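Abietadiene synthase, chloroplastic (Abies grandis, PDB 3S9V) is a plant terpene synthase, a largely helical enzyme that carries a terpene synthase N-terminal domain and a metal-binding terpene synthase family domain. Local coordinates at residues D29-R32 with I33-I37; E292-E295 with A296-V300. All coordinates share one frame; numbering follows the deposited sequence.

Contact 1 (D29-R32 with I33-I37)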
# COMPACT_ATOMS: atom_id res chain seq x y z
N ASP A 29 3.00 4.10 28.37
CA ASP A 29 2.75 3.85 26.95
C ASP A 29 3.46 2.60 26.45
O ASP A 29 3.09 2.06 25.41
CB ASP A 29 3.17 5.06 26.11
CG ASP A 29 2.30 6.29 26.37
OD1 ASP A 29 1.06 6.14 26.40
OD2 ASP A 29 2.86 7.39 26.54
N GLU A 30 4.47 2.15 27.18
CA GLU A 30 5.20 0.95 26.79
C GLU A 30 4.36 -0.29 27.09
O GLU A 30 4.35 -1.25 26.32
CB GLU A 30 6.53 0.87 27.52
CG GLU A 30 7.41 -0.28 27.05
CD GLU A 30 7.86 -0.12 25.60
OE1 GLU A 30 8.34 -1.11 25.02
OE2 GLU A 30 7.74 1.00 25.05
N LYS A 31 3.66 -0.26 28.22
CA LYS A 31 2.81 -1.38 28.60
C LYS A 31 1.61 -1.41 27.67
O LYS A 31 1.15 -2.48 27.26
CB LYS A 31 2.34 -1.24 30.05
CG LYS A 31 1.37 -2.33 30.48
CD LYS A 31 0.73 -1.98 31.82
CE LYS A 31 -0.33 -3.00 32.21
NZ LYS A 31 -1.01 -2.63 33.49
N ARG A 32 1.10 -0.23 27.35
CA ARG A 32 -0.05 -0.12 26.46
C ARG A 32 0.31 -0.71 25.10
O ARG A 32 -0.50 -1.40 24.48
CB ARG A 32 -0.46 1.36 26.32
CG ARG A 32 -1.67 1.60 25.41
CD ARG A 32 -2.89 0.75 25.80
NE ARG A 32 -4.09 1.17 25.09
CZ ARG A 32 -5.20 0.44 24.97
NH1 ARG A 32 -5.27 -0.77 25.51
NH2 ARG A 32 -6.24 0.92 24.30
N ILE A 33 1.53 -0.43 24.64
CA ILE A 33 2.03 -0.93 23.36
C ILE A 33 2.06 -2.46 23.40
O ILE A 33 1.66 -3.12 22.44
CB ILE A 33 3.46 -0.39 23.08
CG1 ILE A 33 3.39 1.09 22.71
CG2 ILE A 33 4.14 -1.20 21.97
CD1 ILE A 33 4.74 1.75 22.52
N GLU A 34 2.52 -3.01 24.51
CA GLU A 34 2.58 -4.46 24.66
C GLU A 34 1.16 -5.03 24.63
O GLU A 34 0.89 -6.05 23.99
CB GLU A 34 3.28 -4.81 25.98
CG GLU A 34 3.49 -6.30 26.22
CD GLU A 34 4.56 -6.59 27.28
OE1 GLU A 34 4.46 -6.05 28.40
OE2 GLU A 34 5.50 -7.36 26.98
N THR A 35 0.24 -4.35 25.33
CA THR A 35 -1.14 -4.78 25.39
C THR A 35 -1.76 -4.81 24.00
O THR A 35 -2.33 -5.81 23.58
CB THR A 35 -1.97 -3.83 26.29
OG1 THR A 35 -1.41 -3.83 27.61
CG2 THR A 35 -3.42 -4.28 26.36
N LEU A 36 -1.64 -3.70 23.28
CA LEU A 36 -2.18 -3.60 21.94
C LEU A 36 -1.65 -4.70 21.03
O LEU A 36 -2.40 -5.29 20.25
CB LEU A 36 -1.85 -2.23 21.35
CG LEU A 36 -2.69 -1.10 21.95
CD1 LEU A 36 -2.09 0.26 21.63
CD2 LEU A 36 -4.10 -1.20 21.39
N ILE A 37 -0.36 -5.00 21.15
CA ILE A 37 0.26 -6.02 20.33
C ILE A 37 -0.31 -7.41 20.60
O ILE A 37 -0.53 -8.18 19.67
CB ILE A 37 1.80 -6.05 20.54
CG1 ILE A 37 2.42 -4.75 20.02
CG2 ILE A 37 2.41 -7.21 19.77
CD1 ILE A 37 3.93 -4.70 20.15
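Asp29 and Ile33 meet one turn apart at the start of helix 29-46, where the amide of Ile33 donates to the carbonyl O of Asp29; the exact place of that oxygen is less sure. The side chain of Asp29 touches Leu469 of helix 461-491. Glu30 takes the amide of Glu34 on its O at 3.1 Å. Its side chain bends at chi2 (65°), which brings OE2 to 4.0 Å from CD1 of Ile33, a loose van der Waals approach to a methyl, the two side chains crossing at a slant, while OE1 makes a weak, long ion pair with Lys473. Lys31 runs out fully extended into an exposed setting, as suits a long charged chain, and its part in the contact is played by its backbone. Its O accepts twice from Thr35: from N at 2.8 Å and from OG1 at 2.9 Å. A chi1 of -60° puts OG1 beside the backbone N of Thr35, close enough to share Lys31 O; the hydroxyl comes in from above the carbonyl plane, 41° out of it. A threonine thus spends its polar group on its own helix and turns CG2 elsewhere, to 4.1 Å from NH1 of Arg32. Arg32 O accepts from the amide of Leu36 at 2.8 Å. Its side chain then folds at chi2 and passes across Leu36, whose CD2 sits over the centre of one guanidinium face, 4.1 Å above the plane, with CD1 4.0 Å from Arg32 CG. The apolar parts of arginine and the face of its flat cation tolerate such a hydrocarbon neighbour. Leu36 CD2 packs on a face of the guanidinium, while NE forms the salt bridge with Glu465, which probably balances its charge and ties the amino-terminal helix to helix 461-491.

Contact 2 (E292-E295 with A296-V300)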
# COMPACT_ATOMS: atom_id res chain seq x y z
N GLU A 292 2.04 -13.78 12.42
CA GLU A 292 0.61 -13.69 12.12
C GLU A 292 0.39 -13.38 10.65
O GLU A 292 -0.49 -13.97 10.01
CB GLU A 292 -0.05 -12.59 12.96
CG GLU A 292 -0.11 -12.86 14.45
CD GLU A 292 1.25 -13.07 15.08
OE1 GLU A 292 2.15 -12.22 14.87
OE2 GLU A 292 1.43 -14.08 15.79
N ILE A 293 1.18 -12.45 10.13
CA ILE A 293 1.09 -12.05 8.73
C ILE A 293 1.45 -13.25 7.87
O ILE A 293 0.89 -13.43 6.78
CB ILE A 293 2.05 -10.86 8.45
CG1 ILE A 293 1.56 -9.63 9.21
CG2 ILE A 293 2.14 -10.59 6.95
CD1 ILE A 293 2.47 -8.41 9.08
N LYS A 294 2.36 -14.07 8.37
CA LYS A 294 2.80 -15.27 7.65
C LYS A 294 1.65 -16.25 7.56
O LYS A 294 1.33 -16.77 6.48
CB LYS A 294 3.98 -15.90 8.40
CG LYS A 294 4.95 -16.68 7.54
CD LYS A 294 4.49 -18.10 7.29
CE LYS A 294 5.56 -18.88 6.52
NZ LYS A 294 5.15 -20.29 6.28
N GLU A 295 1.00 -16.50 8.69
CA GLU A 295 -0.12 -17.43 8.74
C GLU A 295 -1.30 -16.97 7.86
O GLU A 295 -1.96 -17.78 7.23
CB GLU A 295 -0.58 -17.60 10.19
CG GLU A 295 -1.20 -18.96 10.51
CD GLU A 295 -1.53 -19.13 11.99
OE1 GLU A 295 -2.50 -18.50 12.47
OE2 GLU A 295 -0.81 -19.90 12.67
N ALA A 296 -1.54 -15.67 7.83
CA ALA A 296 -2.63 -15.11 7.04
C ALA A 296 -2.36 -15.17 5.54
O ALA A 296 -3.26 -15.49 4.76
CB ALA A 296 -2.88 -13.67 7.48
N LEU A 297 -1.13 -14.86 5.14
CA LEU A 297 -0.77 -14.89 3.72
C LEU A 297 -0.67 -16.31 3.16
O LEU A 297 -0.96 -16.52 1.98
CB LEU A 297 0.55 -14.13 3.49
CG LEU A 297 0.49 -12.62 3.76
CD1 LEU A 297 1.85 -12.01 3.49
CD2 LEU A 297 -0.56 -11.95 2.86
N ASP A 298 -0.25 -17.27 3.99
CA ASP A 298 -0.18 -18.66 3.54
C ASP A 298 -1.60 -19.10 3.17
O ASP A 298 -1.82 -19.79 2.17
CB ASP A 298 0.34 -19.59 4.66
CG ASP A 298 1.84 -19.52 4.85
OD1 ASP A 298 2.56 -19.14 3.90
OD2 ASP A 298 2.32 -19.89 5.95
N TYR A 299 -2.56 -18.69 3.99
CA TYR A 299 -3.96 -19.01 3.78
C TYR A 299 -4.43 -18.43 2.45
O TYR A 299 -4.99 -19.14 1.62
CB TYR A 299 -4.80 -18.45 4.92
CG TYR A 299 -6.29 -18.71 4.77
CD1 TYR A 299 -6.88 -19.85 5.31
CD2 TYR A 299 -7.10 -17.81 4.07
CE1 TYR A 299 -8.25 -20.09 5.17
CE2 TYR A 299 -8.47 -18.04 3.92
CZ TYR A 299 -9.04 -19.18 4.47
OH TYR A 299 -10.39 -19.39 4.34
N VAL A 300 -4.20 -17.13 2.25
CA VAL A 300 -4.62 -16.49 1.02
C VAL A 300 -3.98 -17.12 -0.21
O VAL A 300 -4.64 -17.33 -1.22
CB VAL A 300 -4.29 -14.98 1.03
CG1 VAL A 300 -4.66 -14.35 -0.33
CG2 VAL A 300 -5.06 -14.30 2.16
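Four successive i to i+4 amide-to-carbonyl bonds carry the helix across this stretch, three of them 3.0 Å long, such as Leu297 N to Ile293 O, and the last, Tyr299 N to Glu295 O, weak at 3.4 Å. On the buried side Ile293 and Leu297 lie side by side and point the same way, CG2 of the first 3.8 Å from CD1 of the second. Branched aliphatic chains suit this buried face, which Val277 and Val280 of helix 269-282 meet at Ile293 and Ile329 and Leu330 of helix 320-332 meet at Leu297. Ala296 is buried too, and its small apolar methyl suits a place in the interior; CB lies 3.5 Å from Glu292 O. Toward the outer side Lys294 forms a salt bridge with Asp298, NZ to OD2 2.9 Å, on the syn lone pair of that oxygen. The lysine chain is bent at chi2 (-84°), and this turn carries its extended outer part along the helix and across the aspartate. OD1 is bonded instead to Tyr335 OH, so the two carboxylate oxygens have separate partners and the group's rotation is probably fixed. Tyr299 turns its ring away toward Asp269, which bonds its OH, and Arg273, which makes a cation-pi contact with it. An apolar i, i+4 pair inside and an i, i+4 lysine-aspartate bridge outside mark an amphipathic helix packed in the all-helical terpene synthase N-terminal domain.

Overall arrangement
Contact 1 comes first along the chain, on helix 29-46, and contact 2 follows some 250 residues later on helix 290-301. Their centres are about 23 Å apart and their nearest atoms about 7 Å, without touching. Contact 1 lies farther from the middle of the molecule, about 25 Å from the chain centre against 17 Å for contact 2. The two helices nevertheless meet: Glu292 touches Lys41 and Phe44 farther along helix 29-46, and Ile37 reaches His288 and Phe289, just ahead of helix 290-301. Since helix 29-46 also packs on helix 461-491, the amino-terminal helix joins parts of this mainly helical chain that are far apart in sequence.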